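Local coordinates for protein type-iv like pilin ttha1219 (Thermus thermophilus, PDB 5G23) that is a type IV-like pilin resembling type II secretion pseudopilins, probably part of the pilus machinery for natural competence and DNA uptake, at residues Ala53-Gly64 against Lys225-Leu234; Leu67-Ser77 against Arg157-Arg165. All coordinates share one frame; numbering follows the deposited sequence.

Contact 1: Ala53-Gly64 against Lys225-Leu234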
loop_
_atom_site.group_PDB
_atom_site.type_symbol
_atom_site.label_atom_id
_atom_site.label_comp_id
_atom_site.label_asym_id
_atom_site.label_seq_id
_atom_site.Cartn_x
_atom_site.Cartn_y
_atom_site.Cartn_z
ATOM N N ALA B 53 -3.649 -3.554 4.974
ATOM C CA ALA B 53 -4.627 -4.250 4.161
ATOM C C ALA B 53 -4.733 -3.723 2.727
ATOM O O ALA B 53 -4.903 -4.525 1.798
ATOM C CB ALA B 53 -5.996 -4.154 4.812
ATOM N N THR B 54 -4.604 -2.419 2.550
ATOM C CA THR B 54 -4.639 -1.819 1.191
ATOM C C THR B 54 -3.453 -2.324 0.395
ATOM O O THR B 54 -3.633 -2.699 -0.751
ATOM C CB THR B 54 -4.596 -0.301 1.275
ATOM O OG1 THR B 54 -5.740 0.135 2.035
ATOM C CG2 THR B 54 -4.547 0.380 -0.086
ATOM N N VAL B 55 -2.260 -2.457 1.041
ATOM C CA VAL B 55 -1.088 -2.937 0.296
ATOM C C VAL B 55 -1.315 -4.365 -0.148
ATOM O O VAL B 55 -1.063 -4.718 -1.269
ATOM C CB VAL B 55 0.193 -2.792 1.139
ATOM C CG1 VAL B 55 1.407 -3.474 0.501
ATOM C CG2 VAL B 55 0.528 -1.289 1.359
ATOM N N LEU B 56 -1.719 -5.241 0.776
ATOM C CA LEU B 56 -1.859 -6.651 0.467
ATOM C C LEU B 56 -2.986 -6.922 -0.489
ATOM O O LEU B 56 -2.852 -7.800 -1.379
ATOM C CB LEU B 56 -2.020 -7.462 1.766
ATOM C CG LEU B 56 -0.765 -8.001 2.445
ATOM C CD1 LEU B 56 0.133 -6.843 2.912
ATOM C CD2 LEU B 56 -1.153 -8.890 3.654
ATOM N N ALA B 57 -4.104 -6.202 -0.356
ATOM C CA ALA B 57 -5.221 -6.433 -1.232
ATOM C C ALA B 57 -4.928 -6.099 -2.641
ATOM O O ALA B 57 -5.272 -6.852 -3.568
ATOM C CB ALA B 57 -6.426 -5.662 -0.804
ATOM N N ARG B 58 -4.212 -4.994 -2.837
ATOM C CA ARG B 58 -3.905 -4.579 -4.205
ATOM C C ARG B 58 -3.003 -5.585 -4.877
ATOM O O ARG B 58 -3.134 -5.862 -6.063
ATOM C CB ARG B 58 -3.279 -3.197 -4.220
ATOM C CG ARG B 58 -3.152 -2.592 -5.603
ATOM C CD ARG B 58 -2.443 -1.211 -5.684
ATOM N NE ARG B 58 -2.562 -0.666 -7.065
ATOM C CZ ARG B 58 -3.097 0.500 -7.420
ATOM N NH1 ARG B 58 -3.540 1.382 -6.492
ATOM N NH2 ARG B 58 -3.152 0.824 -8.710
ATOM N N GLU B 59 -2.066 -6.132 -4.127
ATOM C CA GLU B 59 -1.149 -7.067 -4.663
ATOM C C GLU B 59 -1.834 -8.430 -4.955
ATOM O O GLU B 59 -1.560 -9.066 -5.964
ATOM C CB GLU B 59 -0.009 -7.180 -3.654
ATOM C CG GLU B 59 1.130 -8.098 -3.980
ATOM C CD GLU B 59 2.165 -7.432 -4.824
ATOM O OE1 GLU B 59 2.043 -6.209 -5.060
ATOM O OE2 GLU B 59 2.998 -8.183 -5.344
ATOM N N LEU B 60 -2.659 -8.911 -4.045
ATOM C CA LEU B 60 -3.231 -10.231 -4.162
ATOM C C LEU B 60 -4.383 -10.294 -5.187
ATOM O O LEU B 60 -4.605 -11.360 -5.770
ATOM C CB LEU B 60 -3.677 -10.765 -2.798
ATOM C CG LEU B 60 -2.485 -11.035 -1.855
ATOM C CD1 LEU B 60 -2.948 -11.330 -0.446
ATOM C CD2 LEU B 60 -1.603 -12.196 -2.342
ATOM N N TYR B 61 -5.069 -9.178 -5.417
ATOM C CA TYR B 61 -6.133 -9.133 -6.410
ATOM C C TYR B 61 -5.602 -9.557 -7.793
ATOM O O TYR B 61 -6.321 -10.131 -8.580
ATOM C CB TYR B 61 -6.689 -7.721 -6.514
ATOM C CG TYR B 61 -7.792 -7.570 -7.506
ATOM C CD1 TYR B 61 -9.095 -7.882 -7.149
ATOM C CD2 TYR B 61 -7.555 -7.117 -8.800
ATOM C CE1 TYR B 61 -10.144 -7.737 -8.045
ATOM C CE2 TYR B 61 -8.591 -6.944 -9.693
ATOM C CZ TYR B 61 -9.902 -7.290 -9.303
ATOM O OH TYR B 61 -10.957 -7.176 -10.180
ATOM N N THR B 62 -4.364 -9.218 -8.067
ATOM C CA THR B 62 -3.775 -9.493 -9.369
ATOM C C THR B 62 -3.341 -10.974 -9.574
ATOM O O THR B 62 -3.015 -11.380 -10.651
ATOM C CB THR B 62 -2.544 -8.554 -9.631
ATOM O OG1 THR B 62 -1.430 -8.889 -8.801
ATOM C CG2 THR B 62 -2.826 -7.132 -9.288
ATOM N N VAL B 63 -3.313 -11.778 -8.505
ATOM C CA VAL B 63 -2.717 -13.112 -8.608
ATOM C C VAL B 63 -3.465 -13.912 -9.628
ATOM O O VAL B 63 -4.675 -13.951 -9.629
ATOM C CB VAL B 63 -2.637 -13.762 -7.211
ATOM C CG1 VAL B 63 -2.258 -15.198 -7.340
ATOM C CG2 VAL B 63 -1.572 -13.049 -6.392
ATOM N N GLY B 64 -2.722 -14.552 -10.541
ATOM C CA GLY B 64 -3.294 -15.359 -11.558
ATOM C C GLY B 64 -3.487 -14.633 -12.882
ATOM O O GLY B 64 -3.786 -15.248 -13.862
ATOM N N LYS B 225 -8.023 -6.637 12.048
ATOM C CA LYS B 225 -8.642 -6.298 10.852
ATOM C C LYS B 225 -8.872 -7.571 10.033
ATOM O O LYS B 225 -7.981 -8.369 9.883
ATOM C CB LYS B 225 -7.847 -5.298 10.042
ATOM C CG LYS B 225 -8.727 -4.667 8.952
ATOM C CD LYS B 225 -7.948 -3.653 8.181
ATOM C CE LYS B 225 -8.778 -3.064 7.057
ATOM N NZ LYS B 225 -9.797 -2.146 7.623
ATOM N N LEU B 226 -10.099 -7.712 9.561
ATOM C CA LEU B 226 -10.476 -8.740 8.570
ATOM C C LEU B 226 -10.831 -8.045 7.265
ATOM O O LEU B 226 -11.650 -7.125 7.256
ATOM C CB LEU B 226 -11.673 -9.542 9.038
ATOM C CG LEU B 226 -12.259 -10.600 8.098
ATOM C CD1 LEU B 226 -11.314 -11.758 7.959
ATOM C CD2 LEU B 226 -13.596 -11.076 8.586
ATOM N N TRP B 227 -10.273 -8.525 6.135
ATOM C CA TRP B 227 -10.655 -7.991 4.857
ATOM C C TRP B 227 -10.726 -9.102 3.798
ATOM O O TRP B 227 -10.009 -10.090 3.920
ATOM C CB TRP B 227 -9.779 -6.797 4.483
ATOM C CG TRP B 227 -8.346 -7.070 4.121
ATOM C CD1 TRP B 227 -7.855 -6.938 2.915
ATOM C CD2 TRP B 227 -7.253 -7.378 4.969
ATOM N NE1 TRP B 227 -6.534 -7.208 2.889
ATOM C CE2 TRP B 227 -6.130 -7.482 4.163
ATOM C CE3 TRP B 227 -7.120 -7.662 6.339
ATOM C CZ2 TRP B 227 -4.878 -7.813 4.657
ATOM C CZ3 TRP B 227 -5.861 -7.914 6.866
ATOM C CH2 TRP B 227 -4.739 -8.017 6.020
ATOM N N ILE B 228 -11.592 -8.900 2.822
ATOM C CA ILE B 228 -11.855 -9.850 1.791
ATOM C C ILE B 228 -11.332 -9.297 0.498
ATOM O O ILE B 228 -11.561 -8.140 0.173
ATOM C CB ILE B 228 -13.354 -10.068 1.601
ATOM C CG1 ILE B 228 -14.011 -10.405 2.913
ATOM C CG2 ILE B 228 -13.532 -11.146 0.535
ATOM C CD1 ILE B 228 -13.397 -11.593 3.663
ATOM N N VAL B 229 -10.564 -10.104 -0.205
ATOM C CA VAL B 229 -9.967 -9.760 -1.499
ATOM C C VAL B 229 -10.507 -10.671 -2.563
ATOM O O VAL B 229 -10.345 -11.896 -2.460
ATOM C CB VAL B 229 -8.452 -9.929 -1.456
ATOM C CG1 VAL B 229 -7.875 -9.451 -2.768
ATOM C CG2 VAL B 229 -7.840 -9.085 -0.345
ATOM N N GLN B 230 -11.200 -10.118 -3.580
ATOM C CA GLN B 230 -11.724 -10.944 -4.648
ATOM C C GLN B 230 -10.526 -11.412 -5.484
ATOM O O GLN B 230 -9.527 -10.681 -5.624
ATOM C CB GLN B 230 -12.767 -10.182 -5.483
ATOM C CG GLN B 230 -13.915 -9.659 -4.705
ATOM C CD GLN B 230 -14.750 -10.730 -4.061
ATOM O OE1 GLN B 230 -14.991 -10.644 -2.869
ATOM N NE2 GLN B 230 -15.148 -11.757 -4.791
ATOM N N THR B 231 -10.630 -12.622 -6.054
ATOM C CA THR B 231 -9.590 -13.164 -6.858
ATOM C C THR B 231 -10.164 -13.652 -8.194
ATOM O O THR B 231 -10.159 -14.844 -8.503
ATOM C CB THR B 231 -8.859 -14.299 -6.125
ATOM O OG1 THR B 231 -9.801 -15.293 -5.738
ATOM C CG2 THR B 231 -8.110 -13.802 -4.875
ATOM N N PRO B 232 -10.697 -12.727 -9.011
ATOM C CA PRO B 232 -11.375 -13.148 -10.226
ATOM C C PRO B 232 -10.438 -13.915 -11.187
ATOM O O PRO B 232 -10.902 -14.799 -11.938
ATOM C CB PRO B 232 -11.877 -11.836 -10.836
ATOM C CG PRO B 232 -11.042 -10.774 -10.211
ATOM C CD PRO B 232 -10.747 -11.274 -8.823
ATOM N N ASN B 233 -9.139 -13.624 -11.181
ATOM C CA ASN B 233 -8.236 -14.398 -12.054
ATOM C C ASN B 233 -8.092 -15.854 -11.622
ATOM O O ASN B 233 -7.605 -16.674 -12.406
ATOM C CB ASN B 233 -6.890 -13.722 -12.132
ATOM C CG ASN B 233 -6.988 -12.250 -12.515
ATOM O OD1 ASN B 233 -6.389 -11.416 -11.858
ATOM N ND2 ASN B 233 -7.760 -11.937 -13.496
ATOM N N LEU B 234 -8.458 -16.217 -10.396
ATOM C CA LEU B 234 -8.368 -17.623 -9.969
ATOM C C LEU B 234 -9.654 -18.417 -10.091
ATOM O O LEU B 234 -9.747 -19.567 -9.591
ATOM C CB LEU B 234 -7.924 -17.700 -8.516
ATOM C CG LEU B 234 -6.623 -16.987 -8.146
ATOM C CD1 LEU B 234 -6.410 -17.158 -6.678
ATOM C CD2 LEU B 234 -5.459 -17.544 -8.939
HETATM O O HOH W 1 -7.203 -12.707 -8.998
#
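Tyr61, Trp227 and Ala53 bury more surface here than any other residue; the axes of helix 53-61 and strand 225-230 approach to 8.0 Å and run 21° from parallel. The indole of Trp227 faces the helix: the methyl of Ala53 sits over the middle of its five-membered ring, a CH-pi contact with CB 3.5 Å from the centroid, while Leu56 CD2 and Ala57 CB meet the ring at its edge. Trp227 CG stands between backbone N and carbonyl carbon (chi1 71°), which turns one face of the ring to Ala53. With an alanine here the indole is gone, and the Ala53 methyl would probably lose its aromatic partner while a gap opens beside Leu56 and Ala57. Further along, Val229 CG2 packs on Ala57 CB at 3.7 Å. Tyr61 has CG trans to its own N (chi1 -180°), and its ring crosses Pro232 at about a right angle, CE1 lying 3.7 Å from Pro232 CD. Toward Gly64, water 1 accepts from Asn233 N at 3.1 Å and lies 2.8 Å from Tyr61 O and 2.9 Å from Val63 O. Apolar packing dominates: even Gln230 O, 3.2 Å from Tyr61 CD1, is buried without a hydrogen-bond partner.

Contact 2: Leu67-Ser77 against Arg157-Arg165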
loop_
_atom_site.group_PDB
_atom_site.type_symbol
_atom_site.label_atom_id
_atom_site.label_comp_id
_atom_site.label_asym_id
_atom_site.label_seq_id
_atom_site.Cartn_x
_atom_site.Cartn_y
_atom_site.Cartn_z
ATOM N N LEU B 67 -2.230 -15.815 -16.372
ATOM C CA LEU B 67 -1.227 -16.814 -16.038
ATOM C C LEU B 67 -1.683 -18.204 -16.389
ATOM O O LEU B 67 -2.832 -18.531 -16.237
ATOM C CB LEU B 67 -0.909 -16.770 -14.537
ATOM C CG LEU B 67 0.367 -17.448 -14.061
ATOM C CD1 LEU B 67 1.553 -16.589 -14.405
ATOM C CD2 LEU B 67 0.388 -17.704 -12.589
ATOM N N THR B 68 -0.762 -19.026 -16.867
ATOM C CA THR B 68 -0.950 -20.468 -16.931
ATOM C C THR B 68 -0.001 -21.096 -15.924
ATOM O O THR B 68 1.143 -20.646 -15.765
ATOM C CB THR B 68 -0.592 -20.999 -18.370
ATOM O OG1 THR B 68 -1.744 -20.894 -19.183
ATOM C CG2 THR B 68 -0.148 -22.443 -18.376
ATOM N N GLY B 69 -0.432 -22.158 -15.273
ATOM C CA GLY B 69 0.402 -22.807 -14.275
ATOM C C GLY B 69 0.023 -22.391 -12.840
ATOM O O GLY B 69 -1.114 -21.949 -12.602
ATOM N N GLN B 70 0.968 -22.549 -11.926
ATOM C CA GLN B 70 0.739 -22.398 -10.508
ATOM C C GLN B 70 0.607 -20.906 -10.186
ATOM O O GLN B 70 1.481 -20.108 -10.512
ATOM C CB GLN B 70 1.868 -23.032 -9.686
ATOM C CG GLN B 70 1.537 -23.046 -8.216
ATOM C CD GLN B 70 2.498 -23.847 -7.384
ATOM O OE1 GLN B 70 3.667 -23.459 -7.204
ATOM N NE2 GLN B 70 2.005 -24.905 -6.786
ATOM N N ALA B 71 -0.519 -20.553 -9.597
ATOM C CA ALA B 71 -0.893 -19.159 -9.413
ATOM C C ALA B 71 -0.911 -18.738 -7.963
ATOM O O ALA B 71 -0.709 -17.587 -7.679
ATOM C CB ALA B 71 -2.275 -18.904 -10.045
ATOM N N LEU B 72 -1.150 -19.679 -7.052
ATOM C CA LEU B 72 -1.316 -19.382 -5.652
ATOM C C LEU B 72 -0.919 -20.585 -4.836
ATOM O O LEU B 72 -1.292 -21.749 -5.172
ATOM C CB LEU B 72 -2.768 -19.006 -5.359
ATOM C CG LEU B 72 -3.079 -18.555 -3.947
ATOM C CD1 LEU B 72 -2.642 -17.141 -3.735
ATOM C CD2 LEU B 72 -4.576 -18.690 -3.644
ATOM N N VAL B 73 -0.217 -20.331 -3.751
ATOM C CA VAL B 73 0.010 -21.353 -2.728
ATOM C C VAL B 73 -0.278 -20.765 -1.386
ATOM O O VAL B 73 0.305 -19.749 -0.989
ATOM C CB VAL B 73 1.461 -21.889 -2.732
ATOM C CG1 VAL B 73 1.655 -22.903 -1.636
ATOM C CG2 VAL B 73 1.798 -22.581 -4.034
ATOM N N LEU B 74 -1.178 -21.425 -0.649
ATOM C CA LEU B 74 -1.525 -21.057 0.722
ATOM C C LEU B 74 -0.939 -22.068 1.691
ATOM O O LEU B 74 -1.116 -23.258 1.462
ATOM C CB LEU B 74 -3.018 -21.004 0.929
ATOM C CG LEU B 74 -3.676 -20.010 0.011
ATOM C CD1 LEU B 74 -5.212 -20.121 0.128
ATOM C CD2 LEU B 74 -3.277 -18.593 0.318
ATOM N N SER B 75 -0.241 -21.569 2.723
ATOM C CA SER B 75 0.477 -22.405 3.732
ATOM C C SER B 75 0.102 -22.010 5.150
ATOM O O SER B 75 0.860 -21.323 5.805
ATOM C CB SER B 75 2.002 -22.189 3.586
ATOM O OG SER B 75 2.342 -22.583 2.270
ATOM N N PRO B 76 -1.111 -22.337 5.580
ATOM C CA PRO B 76 -1.513 -21.986 6.923
ATOM C C PRO B 76 -0.753 -22.790 7.941
ATOM O O PRO B 76 -0.301 -23.924 7.674
ATOM C CB PRO B 76 -3.008 -22.343 6.997
ATOM C CG PRO B 76 -3.179 -23.376 5.913
ATOM C CD PRO B 76 -2.142 -23.107 4.852
ATOM N N SER B 77 -0.551 -22.180 9.082
ATOM C CA SER B 77 0.145 -22.881 10.180
ATOM C C SER B 77 -0.214 -22.219 11.500
ATOM O O SER B 77 -0.641 -21.047 11.535
ATOM C CB SER B 77 1.650 -22.834 9.930
ATOM O OG SER B 77 2.273 -21.672 10.516
ATOM N N ARG B 157 -9.592 -23.222 5.217
ATOM C CA ARG B 157 -8.241 -22.792 5.593
ATOM C C ARG B 157 -7.413 -24.023 5.773
ATOM O O ARG B 157 -7.556 -24.797 6.735
ATOM C CB ARG B 157 -8.207 -21.904 6.842
ATOM C CG ARG B 157 -6.817 -21.558 7.336
ATOM C CD ARG B 157 -6.755 -20.482 8.410
ATOM N NE ARG B 157 -5.436 -20.374 9.036
ATOM C CZ ARG B 157 -4.978 -21.191 10.009
ATOM N NH1 ARG B 157 -5.737 -22.116 10.527
ATOM N NH2 ARG B 157 -3.741 -21.114 10.422
ATOM N N GLN B 158 -6.614 -24.245 4.750
ATOM C CA GLN B 158 -5.892 -25.490 4.626
ATOM C C GLN B 158 -4.848 -25.237 3.564
ATOM O O GLN B 158 -4.932 -24.274 2.788
ATOM C CB GLN B 158 -6.805 -26.646 4.221
ATOM C CG GLN B 158 -7.608 -26.423 2.960
ATOM C CD GLN B 158 -8.743 -27.413 2.755
ATOM O OE1 GLN B 158 -9.620 -27.551 3.621
ATOM N NE2 GLN B 158 -8.686 -28.148 1.677
ATOM N N ALA B 159 -3.876 -26.149 3.494
ATOM C CA ALA B 159 -2.848 -26.090 2.421
ATOM C C ALA B 159 -3.564 -26.126 1.117
ATOM O O ALA B 159 -4.434 -27.002 0.857
ATOM C CB ALA B 159 -1.918 -27.271 2.503
ATOM N N GLN B 160 -3.193 -25.259 0.232
ATOM C CA GLN B 160 -3.824 -25.299 -1.049
ATOM C C GLN B 160 -2.999 -24.663 -2.111
ATOM O O GLN B 160 -2.449 -23.599 -1.860
ATOM C CB GLN B 160 -5.085 -24.483 -0.855
ATOM C CG GLN B 160 -5.660 -23.862 -2.094
ATOM C CD GLN B 160 -6.624 -24.829 -2.761
ATOM O OE1 GLN B 160 -6.373 -26.043 -2.808
ATOM N NE2 GLN B 160 -7.768 -24.323 -3.163
ATOM N N ALA B 161 -2.947 -25.276 -3.283
ATOM C CA ALA B 161 -2.309 -24.670 -4.449
ATOM C C ALA B 161 -3.336 -24.497 -5.523
ATOM O O ALA B 161 -4.148 -25.406 -5.760
ATOM C CB ALA B 161 -1.135 -25.490 -4.961
ATOM N N VAL B 162 -3.334 -23.372 -6.188
ATOM C CA VAL B 162 -4.208 -23.201 -7.359
ATOM C C VAL B 162 -3.382 -23.230 -8.620
ATOM O O VAL B 162 -2.402 -22.489 -8.750
ATOM C CB VAL B 162 -4.941 -21.875 -7.330
ATOM C CG1 VAL B 162 -5.796 -21.692 -8.570
ATOM C CG2 VAL B 162 -5.808 -21.791 -6.085
ATOM N N ASN B 163 -3.815 -24.068 -9.561
ATOM C CA ASN B 163 -3.204 -24.175 -10.905
ATOM C C ASN B 163 -4.191 -23.686 -11.971
ATOM O O ASN B 163 -5.377 -24.029 -11.962
ATOM C CB ASN B 163 -2.780 -25.633 -11.161
ATOM C CG ASN B 163 -1.773 -26.135 -10.099
ATOM O OD1 ASN B 163 -2.042 -27.126 -9.378
ATOM N ND2 ASN B 163 -0.687 -25.386 -9.886
ATOM N N LEU B 164 -3.717 -22.824 -12.839
ATOM C CA LEU B 164 -4.542 -22.301 -13.906
ATOM C C LEU B 164 -4.150 -23.059 -15.172
ATOM O O LEU B 164 -3.004 -23.087 -15.587
ATOM C CB LEU B 164 -4.346 -20.810 -14.064
ATOM C CG LEU B 164 -4.646 -20.040 -12.782
ATOM C CD1 LEU B 164 -4.608 -18.534 -13.031
ATOM C CD2 LEU B 164 -5.995 -20.455 -12.248
ATOM N N ARG B 165 -5.127 -23.699 -15.763
ATOM C CA ARG B 165 -4.921 -24.503 -16.976
ATOM C C ARG B 165 -5.783 -23.903 -18.044
ATOM O O ARG B 165 -6.760 -23.200 -17.756
ATOM C CB ARG B 165 -5.273 -25.957 -16.732
ATOM C CG ARG B 165 -4.373 -26.553 -15.643
ATOM C CD ARG B 165 -4.531 -28.050 -15.503
ATOM N NE ARG B 165 -4.459 -28.816 -16.759
ATOM C CZ ARG B 165 -3.503 -28.759 -17.687
ATOM N NH1 ARG B 165 -2.467 -27.937 -17.584
ATOM N NH2 ARG B 165 -3.606 -29.527 -18.779
#
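Leu164 and Val162 form the apolar centre together with Ala71 and Leu72. Leu164 places CG and CD1 against the methyl of Ala71, CG at 3.8 Å from Ala71 CB, because its CG stands trans to the carbonyl carbon (chi1 -57°); Leu72 and Val162 meet obliquely, CB to CB at 4.1 Å. The strands are antiparallel, and a classic beta bulge sets two residues, Ala71 and Leu72, opposite the single Val162: Ala71 N donates to Val162 O at 2.8 Å, while Val162 N donates to Leu72 O. The bulge brings the Ala71 methyl in beside Leu164. Two-way backbone bonds join Gly69 with Leu164 and Leu74 with Gln160. On the other face the side-chain amides of Gln70 and Asn163 lie nearly parallel, their planes 14° apart, with Asn163 ND2 3.5 Å from Gln70 CB. At the far end Pro76 CB lies over one face of the Arg157 guanidinium, 3.4 Å above its plane, and salt bridges to Asp81 and Glu211 hold that charged group. In the seven-stranded antiparallel sheet, strand 69-75 runs between 82-88 and 160-165, and the latter is followed by 168-170; Val162 and Gln160 reach Val173 of strand 173-184, while Leu234 packs on Ala71 and Leu72.

Contact 1 and contact 2 have centres 14 Å apart and touch directly: Leu164 CD1 lies 3.5 Å from Gly64 O and 3.6 Å from Asn233 O. Along the chain, helix 44-61 runs into strand 69-75; strand 160-165 comes later, and strand 221-230 last, so the pairing of contact 2 falls between the two partners of contact 1. Contact 1 sets the helix against an outermost strand of the four-stranded sheet, whereas contact 2 lies within the seven-stranded one. Together they tie the helix and both sheets into one globular pilin domain, with the C-terminal residues 232-234 packed where the two sheets meet.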